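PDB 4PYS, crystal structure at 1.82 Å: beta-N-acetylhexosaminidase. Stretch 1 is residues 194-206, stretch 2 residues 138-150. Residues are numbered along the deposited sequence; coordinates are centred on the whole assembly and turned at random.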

# COMPACT_ATOMS: atom_id res chain seq x y z
N GLY A 194 -8.19 -8.13 -22.75
CA GLY A 194 -9.47 -7.72 -22.20
C GLY A 194 -9.55 -6.23 -21.94
O GLY A 194 -8.57 -5.51 -22.13
N PRO A 195 -10.73 -5.76 -21.50
CA PRO A 195 -10.98 -4.35 -21.20
C PRO A 195 -9.94 -3.79 -20.25
O PRO A 195 -9.69 -4.39 -19.19
CB PRO A 195 -12.34 -4.39 -20.50
CG PRO A 195 -13.03 -5.57 -21.11
CD PRO A 195 -11.93 -6.59 -21.30
N GLU A 196 -9.35 -2.66 -20.61
CA GLU A 196 -8.38 -1.98 -19.77
C GLU A 196 -7.16 -2.83 -19.42
O GLU A 196 -6.57 -2.65 -18.36
CB GLU A 196 -9.04 -1.42 -18.50
CG GLU A 196 -10.12 -0.39 -18.79
CD GLU A 196 -10.85 0.10 -17.54
OE1 GLU A 196 -10.38 -0.18 -16.42
OE2 GLU A 196 -11.88 0.79 -17.69
N GLN A 197 -6.75 -3.75 -20.30
CA GLN A 197 -5.57 -4.56 -20.01
C GLN A 197 -4.31 -4.11 -20.75
O GLN A 197 -3.26 -4.76 -20.66
CB GLN A 197 -5.85 -6.05 -20.24
CG GLN A 197 -6.76 -6.66 -19.16
CD GLN A 197 -6.83 -8.17 -19.22
OE1 GLN A 197 -6.98 -8.75 -20.29
NE2 GLN A 197 -6.73 -8.82 -18.06
N GLN A 198 -4.40 -2.98 -21.45
CA GLN A 198 -3.27 -2.49 -22.26
C GLN A 198 -2.73 -1.18 -21.71
O GLN A 198 -3.50 -0.28 -21.37
CB GLN A 198 -3.68 -2.31 -23.73
CG GLN A 198 -4.37 -3.53 -24.35
CD GLN A 198 -5.83 -3.65 -23.93
OE1 GLN A 198 -6.50 -2.65 -23.66
NE2 GLN A 198 -6.32 -4.89 -23.84
N GLY A 199 -1.41 -1.07 -21.60
CA GLY A 199 -0.79 0.18 -21.21
C GLY A 199 0.28 0.02 -20.15
O GLY A 199 0.31 -0.99 -19.46
N PHE A 200 1.14 1.03 -20.01
CA PHE A 200 2.20 0.96 -19.01
C PHE A 200 2.51 2.33 -18.44
O PHE A 200 2.02 3.35 -18.94
CB PHE A 200 3.47 0.36 -19.62
CG PHE A 200 4.06 1.17 -20.74
CD1 PHE A 200 3.57 1.04 -22.03
CD2 PHE A 200 5.09 2.07 -20.50
CE1 PHE A 200 4.11 1.79 -23.08
CE2 PHE A 200 5.64 2.83 -21.54
CZ PHE A 200 5.14 2.69 -22.83
N TYR A 201 3.33 2.34 -17.40
CA TYR A 201 3.76 3.57 -16.76
C TYR A 201 5.19 3.88 -17.20
O TYR A 201 6.11 3.09 -16.97
CB TYR A 201 3.65 3.41 -15.24
CG TYR A 201 2.26 2.94 -14.89
CD1 TYR A 201 1.18 3.81 -14.95
CD2 TYR A 201 2.02 1.60 -14.57
CE1 TYR A 201 -0.12 3.37 -14.66
CE2 TYR A 201 0.73 1.15 -14.29
CZ TYR A 201 -0.33 2.04 -14.33
OH TYR A 201 -1.63 1.61 -14.07
N SER A 202 5.36 5.00 -17.90
CA SER A 202 6.68 5.40 -18.38
C SER A 202 7.49 5.88 -17.19
O SER A 202 6.93 6.13 -16.12
CB SER A 202 6.55 6.53 -19.39
OG SER A 202 6.05 7.69 -18.74
N GLN A 203 8.80 6.03 -17.36
CA GLN A 203 9.61 6.49 -16.25
C GLN A 203 9.21 7.91 -15.82
O GLN A 203 9.27 8.24 -14.64
CB GLN A 203 11.11 6.35 -16.58
CG GLN A 203 11.45 4.90 -16.89
CD GLN A 203 12.91 4.55 -16.68
OE1 GLN A 203 13.79 5.42 -16.64
NE2 GLN A 203 13.19 3.25 -16.53
N GLU A 204 8.78 8.72 -16.79
CA GLU A 204 8.29 10.07 -16.52
C GLU A 204 7.03 10.06 -15.66
O GLU A 204 6.92 10.82 -14.69
CB GLU A 204 8.00 10.81 -17.83
CG GLU A 204 9.14 11.72 -18.27
CD GLU A 204 9.53 12.70 -17.20
OE1 GLU A 204 8.67 13.47 -16.74
OE2 GLU A 204 10.72 12.69 -16.79
N GLU A 205 6.08 9.21 -16.01
CA GLU A 205 4.87 9.04 -15.21
C GLU A 205 5.17 8.54 -13.79
O GLU A 205 4.54 8.98 -12.82
CB GLU A 205 3.89 8.08 -15.91
CG GLU A 205 3.24 8.69 -17.16
CD GLU A 205 2.51 7.66 -18.02
OE1 GLU A 205 2.99 6.51 -18.13
OE2 GLU A 205 1.45 8.00 -18.60
N VAL A 206 6.12 7.63 -13.66
CA VAL A 206 6.53 7.14 -12.35
C VAL A 206 7.09 8.29 -11.52
O VAL A 206 6.78 8.41 -10.34
CB VAL A 206 7.56 6.00 -12.45
CG1 VAL A 206 8.19 5.71 -11.08
CG2 VAL A 206 6.89 4.76 -13.00
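Stretch 2 (138-150) DSGRQYQKVSTIK

Stretch 2 is folded in from Ser-139 to Arg-141, runs extended from Gln-142 to Lys-145, and enters a helix at Val-146; stretch 1 is likewise loop or turn until its own helix begins at Gln-203. The two run in the same general direction: the CA atoms of Gln-142 and Gln-197 lie 4.8 Å apart, those of Val-146 and Glu-205 7.4 Å, so the register advances along both chains together. The contact buries 610 Å², both sides summed.

At the start, Asp-138 does not touch stretch 1 but shapes what follows. Its OD1 accepts from Gly-140 N (2.9 Å) and Arg-141 N (3.0 Å), and its OD2 forms a salt bridge with Arg-141 NH2 at 2.9 Å. Ser-139 points its CB toward stretch 1, yet its OG donates within its own stretch, to Gln-144 OE1 at 2.7 Å. The side chain of Arg-141 leaves away from stretch 1, whereas its backbone O accepts a hydrogen bond from Gln-197 NE2 (3.0 Å, 137° at the hydrogen).

Gln-142, with phi/psi of -133/146, also starts away, but chi1 and chi2, both m, bring its amide back to the type II turn spanning Gly-194 to Gln-197. Next, Tyr-143 N donates to Glu-196 O at 2.9 Å and 163°, a nearly straight bond that joins the two backbones directly. Water 1 bridges the stretches, its O 2.7 Å from Tyr-143 O and 2.7 Å from Glu-196 OE1.

The Tyr-143 side chain, chi1 t, points toward stretch 1 and has 134 Å² of the residue covered. Gly-199 CA lies over one face of its ring, 4.2 Å from the centroid and 20° off the normal. An ideal CB on Gly-199 would come within 3.1 Å of Tyr-143 CG, and the glycine's phi/psi of 134/162 would also jam that CB against the preceding carbonyl. The Tyr-201 ring is near parallel to that of Tyr-143 (27°) but slid apart, with centroids 5.1 Å apart and the two CE1 atoms 3.5 Å apart. Water 2 links Tyr-143 OH (2.5 Å) to Phe-200 O (2.7 Å).

Gln-144 points its CB away overall, though CB still touches stretch 1; its backbone O accepts a short hydrogen bond from Tyr-201 OH, 2.5 Å from Gln-144 O. Lys-145, the N-cap residue, makes no contact. In the helix, Val-146 CG2 lies at the edge of the Tyr-201 ring, 4.4 Å from CD1, and 3.8 Å from Glu-205 OE2. One turn on, Ile-149 points toward stretch 1, its CG1 4.1 Å from Tyr-201 CE1.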

# COMPACT_ATOMS: atom_id res chain seq x y z
N ASP A 138 -3.25 -3.93 -7.73
CA ASP A 138 -2.78 -4.81 -8.80
C ASP A 138 -2.91 -4.06 -10.12
O ASP A 138 -4.00 -3.99 -10.70
CB ASP A 138 -3.65 -6.07 -8.80
CG ASP A 138 -3.29 -7.07 -9.89
OD1 ASP A 138 -2.37 -6.84 -10.73
OD2 ASP A 138 -3.96 -8.12 -9.91
N SER A 139 -1.79 -3.50 -10.57
CA SER A 139 -1.68 -2.87 -11.88
C SER A 139 -0.99 -3.82 -12.86
O SER A 139 -0.52 -3.39 -13.90
CB SER A 139 -0.87 -1.57 -11.79
OG SER A 139 -1.49 -0.62 -10.95
N GLY A 140 -0.90 -5.10 -12.52
CA GLY A 140 -0.33 -6.06 -13.46
C GLY A 140 -1.42 -6.63 -14.36
O GLY A 140 -1.32 -6.60 -15.59
N ARG A 141 -2.47 -7.15 -13.74
CA ARG A 141 -3.56 -7.78 -14.50
C ARG A 141 -4.42 -6.76 -15.23
O ARG A 141 -5.04 -7.06 -16.27
CB ARG A 141 -4.47 -8.57 -13.56
CG ARG A 141 -3.77 -9.74 -12.91
CD ARG A 141 -4.74 -10.63 -12.15
NE ARG A 141 -4.11 -11.87 -11.73
CZ ARG A 141 -3.27 -11.97 -10.71
NH1 ARG A 141 -2.73 -13.14 -10.40
NH2 ARG A 141 -2.96 -10.89 -9.99
N GLN A 142 -4.49 -5.56 -14.67
CA GLN A 142 -5.28 -4.48 -15.23
C GLN A 142 -4.43 -3.22 -15.25
O GLN A 142 -3.60 -3.02 -14.38
CB GLN A 142 -6.52 -4.23 -14.36
CG GLN A 142 -7.58 -5.34 -14.43
CD GLN A 142 -8.22 -5.45 -15.80
OE1 GLN A 142 -8.43 -4.45 -16.48
NE2 GLN A 142 -8.53 -6.68 -16.21
N TYR A 143 -4.63 -2.38 -16.26
CA TYR A 143 -3.99 -1.06 -16.29
C TYR A 143 -4.97 -0.02 -15.75
O TYR A 143 -6.12 0.02 -16.19
CB TYR A 143 -3.57 -0.71 -17.73
CG TYR A 143 -3.16 0.73 -17.91
CD1 TYR A 143 -1.88 1.17 -17.56
CD2 TYR A 143 -4.05 1.67 -18.42
CE1 TYR A 143 -1.51 2.50 -17.71
CE2 TYR A 143 -3.69 2.99 -18.58
CZ TYR A 143 -2.42 3.40 -18.22
OH TYR A 143 -2.08 4.73 -18.38
N GLN A 144 -4.53 0.78 -14.79
CA GLN A 144 -5.31 1.94 -14.35
C GLN A 144 -4.61 3.21 -14.79
O GLN A 144 -3.37 3.30 -14.69
CB GLN A 144 -5.48 1.94 -12.83
CG GLN A 144 -6.15 0.69 -12.28
CD GLN A 144 -5.16 -0.39 -11.96
OE1 GLN A 144 -3.95 -0.14 -11.87
NE2 GLN A 144 -5.65 -1.61 -11.75
N LYS A 145 -5.37 4.20 -15.25
CA LYS A 145 -4.73 5.45 -15.66
C LYS A 145 -4.04 6.15 -14.51
O LYS A 145 -4.32 5.89 -13.34
CB LYS A 145 -5.69 6.38 -16.41
CG LYS A 145 -7.10 6.46 -15.90
CD LYS A 145 -7.98 6.99 -17.03
CE LYS A 145 -9.45 6.93 -16.68
NZ LYS A 145 -9.88 8.07 -15.81
N VAL A 146 -3.11 7.04 -14.85
CA VAL A 146 -2.31 7.72 -13.83
C VAL A 146 -3.19 8.44 -12.81
O VAL A 146 -2.91 8.38 -11.61
CB VAL A 146 -1.31 8.70 -14.47
CG1 VAL A 146 -0.67 9.58 -13.43
CG2 VAL A 146 -0.24 7.93 -15.23
N SER A 147 -4.25 9.09 -13.26
CA SER A 147 -5.13 9.80 -12.32
C SER A 147 -5.79 8.85 -11.33
O SER A 147 -6.12 9.24 -10.21
CB SER A 147 -6.18 10.63 -13.07
OG SER A 147 -6.99 9.81 -13.89
N THR A 148 -5.98 7.60 -11.74
CA THR A 148 -6.57 6.58 -10.86
C THR A 148 -5.55 6.04 -9.87
O THR A 148 -5.88 5.81 -8.70
CB THR A 148 -7.22 5.44 -11.67
OG1 THR A 148 -8.30 5.98 -12.46
CG2 THR A 148 -7.76 4.35 -10.76
N ILE A 149 -4.31 5.85 -10.31
CA ILE A 149 -3.24 5.53 -9.36
C ILE A 149 -3.16 6.64 -8.30
O ILE A 149 -3.09 6.36 -7.10
CB ILE A 149 -1.88 5.39 -10.07
CG1 ILE A 149 -1.93 4.30 -11.15
CG2 ILE A 149 -0.78 5.10 -9.03
CD1 ILE A 149 -2.16 2.90 -10.58
N LYS A 150 -3.21 7.89 -8.74
CA LYS A 150 -3.17 9.01 -7.79
C LYS A 150 -4.34 8.98 -6.81
O LYS A 150 -4.16 9.27 -5.63
CB LYS A 150 -3.16 10.35 -8.53
CG LYS A 150 -1.83 10.66 -9.22
CD LYS A 150 -1.90 11.97 -9.96
CE LYS A 150 -0.57 12.32 -10.60
NZ LYS A 150 -0.67 13.60 -11.34
O HOH W 1 -8.23 -1.44 -15.30
O HOH W 2 0.30 5.30 -18.26